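Local coordinates for protein esterase (Alcaligenes sp., PDB 1QLW) that probably hydrolyses carboxylic esters, as a bacterial esterase of the alpha/beta-hydrolase fold, at residues E167-Q170 with Q171-P174; V187-L190 with S191-A194; S208-Y211 with P212-A216; P264-K267 with A268-F272. One frame throughout, in Å; residues are numbered along the deposited sequence.

Overall arrangement
Four local contacts, at a helix end, within two helices and at a helix start, illustrate how chemistry follows place in an alpha/beta-hydrolase fold. Interactions 2 and 3 lie in the core on neighbouring helices, 185-197 and 211-218, and touch each other, V187 O to T215 OG1 at 3.0 Å. Interaction 1 is buried too, but at a helix end beside the second subunit, with its nearest atoms about 16 Å from those of interaction 2. Interaction 4, on helix 263-278, is largely a surface contact and meets interaction 3 through F213 and F272. Sulfur and indole mark the first, aliphatic packing the second, a helix start the third, and a disulfide and a bound anion the fourth.

Interaction 1 of 4, residues E167-Q170 with Q171-P174; sequences ELWQ and QMVP
M172 brings its sulfur up to the indole of W169 where helix 165-171 gives way to the loop beyond it, a Met-aromatic contact at the carboxyl end of a helix. The backbone there winds more tightly than an alpha helix. Q171 N donates to L168 O, three residues back, at 3.0 Å, whereas its bond to the carbonyl four residues back, from Q171 N to E167 O, is weak at 3.4 Å. One residue on, M172 N again reaches back three, to W169 O at 3.2 Å. These two three-residue bonds make the turn 3-10-like; their donors stand 58° and 67° out of the carbonyl planes, so neither N-H lies on a lone pair. Other polar groups look outward for their partners: W169 NE1 binds Q165 OE1, while Q170 O accepts from Q49 NE2 of the second subunit and Q170 NE2 gives to G24 O of that same subunit, which ties the helix end into the dimer interface. Q171 carries its CG in the crowded position between its own N and carbonyl carbon (chi1 72°), which sets Q171 CG 3.3 Å from L168 O, and the two side chains cross, Q171 CG near L168 CD1. W169 and M172, by contrast, run side by side and point the same way. H138 stacks on the indole, and A141 touches both side chains. The sulfur itself comes in at the rim of the six-membered ring, near its plane, M172 SD lying 3.7 Å from W169 CE3 and 3.9 Å from W169 CZ3.

Interaction 2 of 4, residues V187-L190 with S191-A194; sequences VANL and SKLA
V187 O is gripped by the backbone N of S191, one turn along the helix, at 3.3 Å, and probably also by the hydroxyl of T215 from the neighbouring helix 211-218. A carbonyl already used in one helix may thus serve as a point of attachment for another. The remaining backbone bonds of the turn tighten along the chain, K192 N to A188 O at 3.1 Å, L193 N to N189 O at 2.9 Å and A194 N to L190 O at 2.8 Å. N189 and K192 cross at an angle on one flank. The lysine sets out with CG opposite its carbonyl carbon (chi1 -70°), which lays CG beside A188 O at 3.6 Å, and then runs on fully extended, its CD passing N189 OD1 at a loose 4.1 Å. The amide nitrogen of N189 is held from outside, by D48 O and more weakly by S105 OG, and the side chains of N189 and K192 both touch V23. On the flank that meets the sheet, L190 packs against T66 and I68 of strand 65-68, and L193 rests on T66 and on F21. The methyl of A194 stays close to the backbone, its CB 3.4 Å from L190 O. With K192 exposed, the helix is otherwise packed between strands of the sheet and helix 211-218, as in the layered alpha/beta-hydrolase fold.

Interaction 3 of 4, residues S208-Y211 with P212-A216; sequences SGIY and PFQTA
I210 O and Y211 O carry the backbone bonds that start helix 211-218. Q214 N reaches I210 O at 3.1 Å and T215 N reaches Y211 O at 2.8 Å, both nearly along the C=O axis; I210 O takes a second, weak bond from F213 N. The type I beta turn S208-Y211 leads into this first turn. T215 OG1 lies 3.1 Å from Y211 O, but its proton may go instead to V187 O of the helix alongside. Y211 OH binds Q104 OE1, and S208 OG has backbone carbonyls within bonding reach, H69 O among them. Strand, sharp turn and helix in this order match the nucleophile elbow of alpha/beta hydrolases, where the stretch 208-211 would follow the probable nucleophile. Among the flat groups, the F213 ring turns its edge to the turn, F213 CE2 standing 3.4 Å from G209 O near the ring plane, while F272 meets this ring edge to face. The ring of Y211 has S208 CA over its centre, 3.7 Å above the plane. Van der Waals packing centres on Q214, whose CG stands opposite its carbonyl carbon (chi1 -67°), which carries the extended chain back across I210. There Q214 NE2 lies 3.7 Å from I210 CG1, and the amide plane is turned only 12° from that of the Y211 ring. Q214 also touches V187 of helix 185-197. Cutting it back to an alanine would probably leave both I210 and V187 without the chain that lies against them. P212 packs its ring on L202 and I226.

Interaction 4 of 4, residues P264-K267 with A268-F272; sequences PRLK and ACHAF. With SO4 (sulfate ion), chain D.
L266 and H270 lie side by side one turn apart and point the same way along helix 263-278, which joins strands 248-252 and 283-287 in a beta-alpha-beta unit; L266 CD1 reaches H270 NE2 at 3.9 Å. The leucine gets there with CG opposite its backbone N (chi1 174°), which leans the branch along the helix toward the imidazole. Beneath them the backbone bonds are regular alpha-helical, such as C269 N to R265 O at 2.9 Å. C269 turns inward, its SG 3.3 Å from R265 O, and forms the disulfide with C234 that ties the helix to a loop. R265, one turn earlier, leaves the helix on the same side as C269, its extended chain running to the sulfate, which meets the guanidinium at its edge, near the plane: R265 NH2 donates to O1 of the sulfate at 2.9 Å. The guanidinium also makes a cation-pi contact with W262. A leucine in place of the arginine would probably leave the anion without its charged mate and W262 without its cation. The ion also bonds S206 OG, probably the nucleophile by its place in the elbow, so R265 and the sulfate are likely to lie beside the active site.

Interaction 1 of 4, residues E167-Q170 with Q171-P174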
ATOM      1  N   GLU A 167       3.288   8.339 -15.082  1.00 12.63           N
ATOM      2  CA  GLU A 167       2.538   8.096 -13.852  1.00 12.61           C
ATOM      3  C   GLU A 167       2.139   6.633 -13.784  1.00 11.40           C
ATOM      4  O   GLU A 167       2.209   6.042 -12.693  1.00 12.24           O
ATOM      5  CB  GLU A 167       1.351   9.037 -13.745  1.00 12.93           C
ATOM      6  CG  GLU A 167       1.722  10.493 -13.499  1.00 15.07           C
ATOM      7  CD  GLU A 167       2.160  11.287 -14.694  1.00 18.13           C
ATOM      8  OE1 GLU A 167       2.097  10.866 -15.853  1.00 17.29           O
ATOM      9  OE2 GLU A 167       2.604  12.441 -14.438  1.00 25.77           O
ATOM     10  N   LEU A 168       1.755   6.008 -14.891  1.00 11.52           N
ATOM     11  CA  LEU A 168       1.497   4.574 -14.841  1.00 12.14           C
ATOM     12  C   LEU A 168       2.755   3.829 -14.397  1.00 11.76           C
ATOM     13  O   LEU A 168       2.709   2.960 -13.532  1.00 11.87           O
ATOM     14  CB  LEU A 168       1.046   4.054 -16.200  1.00 12.59           C
ATOM     15  CG  LEU A 168       0.874   2.535 -16.288  1.00 13.36           C
ATOM     16  CD1 LEU A 168      -0.183   2.017 -15.336  1.00 14.85           C
ATOM     17  CD2 LEU A 168       0.546   2.162 -17.732  1.00 15.16           C
ATOM     18  N   TRP A 169       3.902   4.187 -14.973  1.00 11.49           N
ATOM     19  CA  TRP A 169       5.136   3.487 -14.594  1.00 11.75           C
ATOM     20  C   TRP A 169       5.437   3.646 -13.123  1.00 11.53           C
ATOM     21  O   TRP A 169       5.967   2.749 -12.467  1.00 12.06           O
ATOM     22  CB  TRP A 169       6.321   3.947 -15.433  1.00 12.63           C
ATOM     23  CG  TRP A 169       6.135   3.942 -16.921  1.00 12.29           C
ATOM     24  CD1 TRP A 169       6.700   4.849 -17.780  1.00 13.77           C
ATOM     25  CD2 TRP A 169       5.377   3.048 -17.730  1.00 12.38           C
ATOM     26  NE1 TRP A 169       6.347   4.564 -19.065  1.00 14.91           N
ATOM     27  CE2 TRP A 169       5.524   3.467 -19.072  1.00 13.56           C
ATOM     28  CE3 TRP A 169       4.577   1.928 -17.515  1.00 12.90           C
ATOM     29  CZ2 TRP A 169       4.916   2.840 -20.161  1.00 14.41           C
ATOM     30  CZ3 TRP A 169       3.965   1.283 -18.583  1.00 14.78           C
ATOM     31  CH2 TRP A 169       4.152   1.746 -19.893  1.00 15.59           C
ATOM     32  N   GLN A 170       5.091   4.815 -12.534  1.00 11.17           N
ATOM     33  CA  GLN A 170       5.290   5.020 -11.115  1.00 11.31           C
ATOM     34  C   GLN A 170       4.524   4.014 -10.260  1.00 11.18           C
ATOM     35  O   GLN A 170       4.987   3.717  -9.150  1.00 11.64           O
ATOM     36  CB  GLN A 170       4.874   6.431 -10.688  1.00 11.86           C
ATOM     37  CG  GLN A 170       5.825   7.525 -11.104  1.00 12.52           C
ATOM     38  CD  GLN A 170       5.271   8.904 -10.775  1.00 12.41           C
ATOM     39  OE1 GLN A 170       4.103   9.170 -11.092  1.00 13.38           O
ATOM     40  NE2 GLN A 170       6.046   9.762 -10.140  1.00 13.87           N
ATOM     41  N   GLN A 171       3.346   3.558 -10.697  1.00 10.81           N
ATOM     42  CA  GLN A 171       2.567   2.668  -9.852  1.00 11.18           C
ATOM     43  C   GLN A 171       2.902   1.196 -10.050  1.00 11.18           C
ATOM     44  O   GLN A 171       2.331   0.357  -9.334  1.00 11.16           O
ATOM     45  CB  GLN A 171       1.072   2.915  -9.978  1.00 11.36           C
ATOM     46  CG  GLN A 171       0.416   2.464 -11.271  1.00 11.45           C
ATOM     47  CD  GLN A 171      -1.092   2.591 -11.190  1.00 11.64           C
ATOM     48  OE1 GLN A 171      -1.640   3.721 -11.333  1.00 14.62           O
ATOM     49  NE2 GLN A 171      -1.781   1.520 -10.950  1.00 10.62           N
ATOM     50  N   MET A 172       3.792   0.864 -10.966  1.00 11.17           N
ATOM     51  CA  MET A 172       4.170  -0.523 -11.218  1.00 11.44           C
ATOM     52  C   MET A 172       5.294  -0.936 -10.278  1.00 11.10           C
ATOM     53  O   MET A 172       6.184  -0.140  -9.949  1.00 12.81           O
ATOM     54  CB  MET A 172       4.590  -0.695 -12.685  1.00 11.33           C
ATOM     55  CG  MET A 172       3.393  -0.435 -13.594  1.00 12.61           C
ATOM     56  SD  MET A 172       3.670  -0.894 -15.321  1.00 12.45           S
ATOM     57  CE  MET A 172       3.714  -2.685 -15.161  1.00 15.58           C
ATOM     58  N   VAL A 173       5.217  -2.184  -9.827  1.00 11.14           N
ATOM     59  CA  VAL A 173       6.084  -2.726  -8.785  1.00 11.09           C
ATOM     60  C   VAL A 173       6.539  -4.128  -9.137  1.00 11.05           C
ATOM     61  O   VAL A 173       5.874  -4.837  -9.908  1.00 11.70           O
ATOM     62  CB  VAL A 173       5.340  -2.759  -7.424  1.00 11.38           C
ATOM     63  CG1 VAL A 173       4.891  -1.375  -6.962  1.00 12.18           C
ATOM     64  CG2 VAL A 173       4.140  -3.696  -7.447  1.00 12.01           C
ATOM     65  N   PRO A 174       7.617  -4.607  -8.512  1.00 11.59           N
ATOM     66  CA  PRO A 174       8.008  -6.008  -8.658  1.00 11.64           C
ATOM     67  C   PRO A 174       6.938  -6.956  -8.161  1.00 11.01           C
ATOM     68  O   PRO A 174       6.190  -6.671  -7.227  1.00 11.79           O
ATOM     69  CB  PRO A 174       9.278  -6.118  -7.816  1.00 13.30           C
ATOM     70  CG  PRO A 174       9.838  -4.742  -7.834  1.00 13.86           C
ATOM     71  CD  PRO A 174       8.637  -3.823  -7.767  1.00 12.04           C
TER

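Interaction 2 of 4, residues V187-L190 with S191-A194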
ATOM      1  N   VAL A 187      -5.979 -16.278  -2.857  1.00 11.80           N
ATOM      2  CA  VAL A 187      -7.213 -17.035  -3.081  1.00 12.37           C
ATOM      3  C   VAL A 187      -7.877 -17.457  -1.793  1.00 12.38           C
ATOM      4  O   VAL A 187      -9.080 -17.207  -1.597  1.00 13.47           O
ATOM      5  CB  VAL A 187      -6.885 -18.236  -3.991  1.00 13.29           C
ATOM      6  CG1 VAL A 187      -8.065 -19.205  -4.049  1.00 14.47           C
ATOM      7  CG2 VAL A 187      -6.532 -17.740  -5.394  1.00 14.69           C
ATOM      8  N   ALA A 188      -7.133 -18.104  -0.879  1.00 12.83           N
ATOM      9  CA  ALA A 188      -7.720 -18.487   0.390  1.00 13.38           C
ATOM     10  C   ALA A 188      -8.125 -17.266   1.207  1.00 13.07           C
ATOM     11  O   ALA A 188      -9.122 -17.282   1.923  1.00 13.97           O
ATOM     12  CB  ALA A 188      -6.742 -19.319   1.195  1.00 14.88           C
ATOM     13  N   ASN A 189      -7.336 -16.196   1.140  1.00 12.31           N
ATOM     14  CA  ASN A 189      -7.673 -14.977   1.871  1.00 12.85           C
ATOM     15  C   ASN A 189      -8.952 -14.342   1.353  1.00 12.21           C
ATOM     16  O   ASN A 189      -9.724 -13.787   2.143  1.00 12.87           O
ATOM     17  CB  ASN A 189      -6.499 -14.003   1.831  1.00 13.44           C
ATOM     18  CG  ASN A 189      -5.353 -14.496   2.699  1.00 13.37           C
ATOM     19  OD1 ASN A 189      -5.579 -15.144   3.712  1.00 15.04           O
ATOM     20  ND2 ASN A 189      -4.143 -14.158   2.289  1.00 14.48           N
ATOM     21  N   LEU A 190      -9.215 -14.432   0.041  1.00 12.28           N
ATOM     22  CA  LEU A 190     -10.471 -13.902  -0.482  1.00 12.22           C
ATOM     23  C   LEU A 190     -11.655 -14.706   0.058  1.00 12.13           C
ATOM     24  O   LEU A 190     -12.721 -14.118   0.264  1.00 13.15           O
ATOM     25  CB  LEU A 190     -10.478 -13.907  -2.003  1.00 12.70           C
ATOM     26  CG  LEU A 190      -9.528 -12.877  -2.636  1.00 13.32           C
ATOM     27  CD1 LEU A 190      -9.381 -13.176  -4.123  1.00 15.79           C
ATOM     28  CD2 LEU A 190     -10.023 -11.464  -2.419  1.00 14.44           C
ATOM     29  N   SER A 191     -11.497 -16.011   0.284  1.00 12.94           N
ATOM     30  CA  SER A 191     -12.592 -16.778   0.884  1.00 12.88           C
ATOM     31  C   SER A 191     -12.834 -16.299   2.311  1.00 13.42           C
ATOM     32  O   SER A 191     -13.973 -16.070   2.707  1.00 14.13           O
ATOM     33  CB  SER A 191     -12.264 -18.263   0.887  1.00 14.84           C
ATOM     34  OG  SER A 191     -13.219 -18.981   1.645  1.00 16.20           O
ATOM     35  N   LYS A 192     -11.757 -16.123   3.090  1.00 13.11           N
ATOM     36  CA  LYS A 192     -11.941 -15.620   4.453  1.00 14.35           C
ATOM     37  C   LYS A 192     -12.644 -14.284   4.427  1.00 14.12           C
ATOM     38  O   LYS A 192     -13.517 -14.023   5.263  1.00 15.53           O
ATOM     39  CB  LYS A 192     -10.578 -15.516   5.135  1.00 15.14           C
ATOM     40  CG  LYS A 192      -9.956 -16.867   5.442  1.00 18.28           C
ATOM     41  CD  LYS A 192      -8.573 -16.731   6.072  1.00 21.20           C
ATOM     42  CE  LYS A 192      -8.137 -18.100   6.596  1.00 26.47           C
ATOM     43  NZ  LYS A 192      -6.807 -18.046   7.250  1.00 29.78           N
ATOM     44  N   LEU A 193     -12.243 -13.381   3.518  1.00 13.19           N
ATOM     45  CA  LEU A 193     -12.892 -12.081   3.434  1.00 13.73           C
ATOM     46  C   LEU A 193     -14.356 -12.195   3.047  1.00 13.90           C
ATOM     47  O   LEU A 193     -15.223 -11.555   3.652  1.00 15.00           O
ATOM     48  CB  LEU A 193     -12.135 -11.194   2.448  1.00 13.31           C
ATOM     49  CG  LEU A 193     -12.702  -9.786   2.234  1.00 13.95           C
ATOM     50  CD1 LEU A 193     -12.737  -8.980   3.512  1.00 15.68           C
ATOM     51  CD2 LEU A 193     -11.936  -9.045   1.148  1.00 16.18           C
ATOM     52  N   ALA A 194     -14.655 -13.012   2.034  1.00 13.59           N
ATOM     53  CA  ALA A 194     -16.049 -13.173   1.610  1.00 14.81           C
ATOM     54  C   ALA A 194     -16.926 -13.694   2.741  1.00 15.52           C
ATOM     55  O   ALA A 194     -18.080 -13.271   2.891  1.00 16.84           O
ATOM     56  CB  ALA A 194     -16.130 -14.052   0.382  1.00 15.39           C
TER

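Interaction 3 of 4, residues S208-Y211 with P212-A216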
ATOM      1  N   SER A 208      -4.843 -11.846 -11.536  1.00 12.10           N
ATOM      2  CA  SER A 208      -5.799 -12.270 -10.514  1.00 11.99           C
ATOM      3  C   SER A 208      -7.139 -12.646 -11.121  1.00 12.21           C
ATOM      4  O   SER A 208      -8.052 -13.018 -10.369  1.00 12.62           O
ATOM      5  CB  SER A 208      -6.019 -11.217  -9.436  1.00 11.81           C
ATOM      6  OG  SER A 208      -6.654 -10.089 -10.022  1.00 12.51           O
ATOM      7  N   GLY A 209      -7.266 -12.604 -12.441  1.00 12.61           N
ATOM      8  CA  GLY A 209      -8.514 -12.957 -13.096  1.00 13.26           C
ATOM      9  C   GLY A 209      -9.079 -14.276 -12.617  1.00 12.60           C
ATOM     10  O   GLY A 209     -10.281 -14.384 -12.356  1.00 14.58           O
ATOM     11  N   ILE A 210      -8.225 -15.291 -12.528  1.00 12.31           N
ATOM     12  CA  ILE A 210      -8.654 -16.626 -12.120  1.00 12.32           C
ATOM     13  C   ILE A 210      -8.943 -16.741 -10.632  1.00 11.91           C
ATOM     14  O   ILE A 210      -9.651 -17.651 -10.200  1.00 13.27           O
ATOM     15  CB  ILE A 210      -7.565 -17.643 -12.537  1.00 13.08           C
ATOM     16  CG1 ILE A 210      -8.087 -19.080 -12.505  1.00 13.58           C
ATOM     17  CG2 ILE A 210      -6.303 -17.522 -11.704  1.00 13.34           C
ATOM     18  CD1 ILE A 210      -9.239 -19.370 -13.443  1.00 15.38           C
ATOM     19  N   TYR A 211      -8.381 -15.839  -9.809  1.00 12.07           N
ATOM     20  CA  TYR A 211      -8.509 -15.983  -8.361  1.00 12.34           C
ATOM     21  C   TYR A 211      -9.912 -16.192  -7.848  1.00 11.99           C
ATOM     22  O   TYR A 211     -10.121 -17.121  -7.065  1.00 13.19           O
ATOM     23  CB  TYR A 211      -7.847 -14.847  -7.579  1.00 12.60           C
ATOM     24  CG  TYR A 211      -6.356 -14.675  -7.657  1.00 11.69           C
ATOM     25  CD1 TYR A 211      -5.490 -15.486  -8.381  1.00 12.21           C
ATOM     26  CD2 TYR A 211      -5.774 -13.646  -6.910  1.00 11.78           C
ATOM     27  CE1 TYR A 211      -4.126 -15.233  -8.405  1.00 12.10           C
ATOM     28  CE2 TYR A 211      -4.421 -13.397  -6.909  1.00 11.71           C
ATOM     29  CZ  TYR A 211      -3.589 -14.198  -7.667  1.00 11.37           C
ATOM     30  OH  TYR A 211      -2.229 -13.991  -7.728  1.00 12.73           O
ATOM     31  N   PRO A 212     -10.885 -15.359  -8.206  1.00 12.59           N
ATOM     32  CA  PRO A 212     -12.220 -15.542  -7.625  1.00 13.19           C
ATOM     33  C   PRO A 212     -12.828 -16.889  -7.921  1.00 12.35           C
ATOM     34  O   PRO A 212     -13.601 -17.411  -7.116  1.00 13.32           O
ATOM     35  CB  PRO A 212     -13.050 -14.407  -8.206  1.00 14.63           C
ATOM     36  CG  PRO A 212     -12.095 -13.439  -8.748  1.00 17.99           C
ATOM     37  CD  PRO A 212     -10.799 -14.141  -9.031  1.00 13.86           C
ATOM     38  N   PHE A 213     -12.529 -17.427  -9.101  1.00 12.60           N
ATOM     39  CA  PHE A 213     -13.039 -18.735  -9.478  1.00 12.52           C
ATOM     40  C   PHE A 213     -12.402 -19.835  -8.648  1.00 12.60           C
ATOM     41  O   PHE A 213     -13.055 -20.807  -8.278  1.00 14.20           O
ATOM     42  CB  PHE A 213     -12.799 -18.980 -10.972  1.00 13.12           C
ATOM     43  CG  PHE A 213     -13.405 -17.924 -11.852  1.00 13.25           C
ATOM     44  CD1 PHE A 213     -14.774 -17.881 -12.079  1.00 14.49           C
ATOM     45  CD2 PHE A 213     -12.614 -16.965 -12.444  1.00 14.63           C
ATOM     46  CE1 PHE A 213     -15.331 -16.911 -12.900  1.00 15.09           C
ATOM     47  CE2 PHE A 213     -13.147 -16.000 -13.272  1.00 15.78           C
ATOM     48  CZ  PHE A 213     -14.515 -15.974 -13.498  1.00 15.58           C
ATOM     49  N   GLN A 214     -11.088 -19.703  -8.375  1.00 12.90           N
ATOM     50  CA  GLN A 214     -10.421 -20.639  -7.485  1.00 13.54           C
ATOM     51  C   GLN A 214     -10.955 -20.494  -6.066  1.00 13.16           C
ATOM     52  O   GLN A 214     -11.112 -21.491  -5.348  1.00 14.83           O
ATOM     53  CB  GLN A 214      -8.905 -20.410  -7.537  1.00 13.41           C
ATOM     54  CG  GLN A 214      -8.343 -20.768  -8.895  1.00 13.78           C
ATOM     55  CD  GLN A 214      -6.888 -20.433  -9.078  1.00 14.56           C
ATOM     56  OE1 GLN A 214      -6.345 -19.571  -8.377  1.00 16.50           O
ATOM     57  NE2 GLN A 214      -6.219 -21.068 -10.026  1.00 16.48           N
ATOM     58  N   THR A 215     -11.244 -19.282  -5.615  1.00 12.98           N
ATOM     59  CA  THR A 215     -11.819 -19.075  -4.288  1.00 13.42           C
ATOM     60  C   THR A 215     -13.153 -19.808  -4.213  1.00 13.40           C
ATOM     61  O   THR A 215     -13.400 -20.546  -3.249  1.00 14.30           O
ATOM     62  CB  THR A 215     -12.012 -17.579  -4.020  1.00 13.90           C
ATOM     63  OG1 THR A 215     -10.737 -16.917  -4.081  1.00 14.82           O
ATOM     64  CG2 THR A 215     -12.634 -17.332  -2.660  1.00 15.11           C
ATOM     65  N   ALA A 216     -14.012 -19.615  -5.222  1.00 13.92           N
ATOM     66  CA  ALA A 216     -15.333 -20.214  -5.196  1.00 14.68           C
ATOM     67  C   ALA A 216     -15.288 -21.732  -5.225  1.00 15.40           C
ATOM     68  O   ALA A 216     -16.114 -22.386  -4.581  1.00 16.90           O
ATOM     69  CB  ALA A 216     -16.177 -19.661  -6.334  1.00 16.56           C
TER

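Interaction 4 of 4, residues P264-K267 with A268-F272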
ATOM      1  N   PRO A 264      -6.020 -15.679 -27.725  1.00 17.96           N
ATOM      2  CA  PRO A 264      -6.427 -16.991 -27.238  1.00 17.98           C
ATOM      3  C   PRO A 264      -7.136 -16.925 -25.892  1.00 17.41           C
ATOM      4  O   PRO A 264      -7.919 -17.814 -25.591  1.00 18.56           O
ATOM      5  CB  PRO A 264      -5.154 -17.808 -27.131  1.00 20.66           C
ATOM      6  CG  PRO A 264      -4.028 -16.893 -27.370  1.00 24.43           C
ATOM      7  CD  PRO A 264      -4.553 -15.602 -27.922  1.00 20.19           C
ATOM      8  N   ARG A 265      -6.846 -15.897 -25.096  1.00 17.00           N
ATOM      9  CA  ARG A 265      -7.474 -15.749 -23.787  1.00 17.48           C
ATOM     10  C   ARG A 265      -8.945 -15.382 -23.941  1.00 17.15           C
ATOM     11  O   ARG A 265      -9.804 -15.913 -23.224  1.00 18.24           O
ATOM     12  CB  ARG A 265      -6.735 -14.709 -22.957  1.00 17.85           C
ATOM     13  CG  ARG A 265      -5.349 -15.154 -22.547  1.00 19.28           C
ATOM     14  CD  ARG A 265      -4.621 -14.065 -21.793  1.00 20.53           C
ATOM     15  NE  ARG A 265      -3.414 -14.561 -21.146  1.00 22.75           N
ATOM     16  CZ  ARG A 265      -2.580 -13.734 -20.506  1.00 24.39           C
ATOM     17  NH1 ARG A 265      -2.762 -12.425 -20.476  1.00 26.20           N
ATOM     18  NH2 ARG A 265      -1.545 -14.267 -19.877  1.00 27.20           N
ATOM     19  N   LEU A 266      -9.247 -14.498 -24.890  1.00 16.45           N
ATOM     20  CA  LEU A 266     -10.649 -14.163 -25.164  1.00 16.96           C
ATOM     21  C   LEU A 266     -11.409 -15.402 -25.610  1.00 17.05           C
ATOM     22  O   LEU A 266     -12.501 -15.710 -25.135  1.00 17.15           O
ATOM     23  CB  LEU A 266     -10.682 -13.066 -26.228  1.00 17.20           C
ATOM     24  CG  LEU A 266     -12.058 -12.671 -26.769  1.00 16.90           C
ATOM     25  CD1 LEU A 266     -13.031 -12.271 -25.674  1.00 17.45           C
ATOM     26  CD2 LEU A 266     -11.908 -11.569 -27.800  1.00 19.05           C
ATOM     27  N   LYS A 267     -10.824 -16.185 -26.529  1.00 17.83           N
ATOM     28  CA  LYS A 267     -11.466 -17.404 -27.017  1.00 19.36           C
ATOM     29  C   LYS A 267     -11.723 -18.411 -25.907  1.00 18.40           C
ATOM     30  O   LYS A 267     -12.801 -19.008 -25.802  1.00 18.80           O
ATOM     31  CB  LYS A 267     -10.537 -18.017 -28.064  1.00 24.46           C
ATOM     32  CG  LYS A 267     -11.038 -19.110 -28.957  1.00 27.30           C
ATOM     33  CD  LYS A 267     -10.005 -19.248 -30.089  1.00 30.74           C
ATOM     34  CE  LYS A 267     -10.168 -20.603 -30.746  1.00 33.40           C
ATOM     35  NZ  LYS A 267      -9.131 -20.770 -31.797  1.00 34.69           N
ATOM     36  N   ALA A 268     -10.722 -18.629 -25.055  1.00 17.61           N
ATOM     37  CA  ALA A 268     -10.856 -19.558 -23.939  1.00 18.77           C
ATOM     38  C   ALA A 268     -11.917 -19.082 -22.955  1.00 17.45           C
ATOM     39  O   ALA A 268     -12.635 -19.903 -22.398  1.00 18.60           O
ATOM     40  CB  ALA A 268      -9.527 -19.734 -23.224  1.00 20.87           C
ATOM     41  N   CYS A 269     -12.000 -17.776 -22.721  1.00 16.97           N
ATOM     42  CA  CYS A 269     -13.035 -17.278 -21.812  1.00 16.90           C
ATOM     43  C   CYS A 269     -14.416 -17.516 -22.399  1.00 15.82           C
ATOM     44  O   CYS A 269     -15.335 -17.850 -21.644  1.00 16.21           O
ATOM     45  CB  CYS A 269     -12.760 -15.827 -21.478  1.00 16.75           C
ATOM     46  SG  CYS A 269     -11.386 -15.655 -20.316  1.00 19.23           S
ATOM     47  N   HIS A 270     -14.597 -17.401 -23.711  1.00 15.99           N
ATOM     48  CA  HIS A 270     -15.887 -17.767 -24.303  1.00 16.36           C
ATOM     49  C   HIS A 270     -16.206 -19.237 -24.047  1.00 16.21           C
ATOM     50  O   HIS A 270     -17.359 -19.569 -23.774  1.00 17.84           O
ATOM     51  CB  HIS A 270     -15.894 -17.550 -25.814  1.00 16.97           C
ATOM     52  CG  HIS A 270     -16.163 -16.141 -26.214  1.00 16.82           C
ATOM     53  ND1 HIS A 270     -17.361 -15.501 -25.981  1.00 17.82           N
ATOM     54  CD2 HIS A 270     -15.374 -15.264 -26.895  1.00 17.81           C
ATOM     55  CE1 HIS A 270     -17.315 -14.297 -26.523  1.00 18.09           C
ATOM     56  NE2 HIS A 270     -16.115 -14.123 -27.069  1.00 18.52           N
ATOM     57  N   ALA A 271     -15.223 -20.119 -24.169  1.00 16.74           N
ATOM     58  CA  ALA A 271     -15.497 -21.549 -23.970  1.00 17.57           C
ATOM     59  C   ALA A 271     -16.023 -21.750 -22.550  1.00 16.54           C
ATOM     60  O   ALA A 271     -16.932 -22.541 -22.330  1.00 17.74           O
ATOM     61  CB  ALA A 271     -14.283 -22.374 -24.269  1.00 19.50           C
ATOM     62  N   PHE A 272     -15.407 -21.082 -21.580  1.00 16.69           N
ATOM     63  CA  PHE A 272     -15.852 -21.140 -20.196  1.00 16.16           C
ATOM     64  C   PHE A 272     -17.267 -20.630 -20.036  1.00 16.23           C
ATOM     65  O   PHE A 272     -18.099 -21.315 -19.445  1.00 17.18           O
ATOM     66  CB  PHE A 272     -14.871 -20.324 -19.326  1.00 16.94           C
ATOM     67  CG  PHE A 272     -15.405 -19.978 -17.972  1.00 17.20           C
ATOM     68  CD1 PHE A 272     -15.785 -20.948 -17.072  1.00 18.35           C
ATOM     69  CD2 PHE A 272     -15.526 -18.623 -17.674  1.00 18.60           C
ATOM     70  CE1 PHE A 272     -16.293 -20.547 -15.835  1.00 20.13           C
ATOM     71  CE2 PHE A 272     -16.007 -18.233 -16.442  1.00 19.96           C
ATOM     72  CZ  PHE A 272     -16.405 -19.201 -15.554  1.00 20.20           C
TER
HETATM   73  S   SO4 D 576      -1.289 -12.508 -16.540  1.00 24.25           S
HETATM   74  O1  SO4 D 576      -0.352 -12.843 -17.682  1.00 23.73           O
HETATM   75  O2  SO4 D 576      -2.455 -11.760 -17.152  1.00 25.63           O
HETATM   76  O3  SO4 D 576      -0.541 -11.641 -15.579  1.00 24.13           O
HETATM   77  O4  SO4 D 576      -1.822 -13.750 -15.927  1.00 24.33           O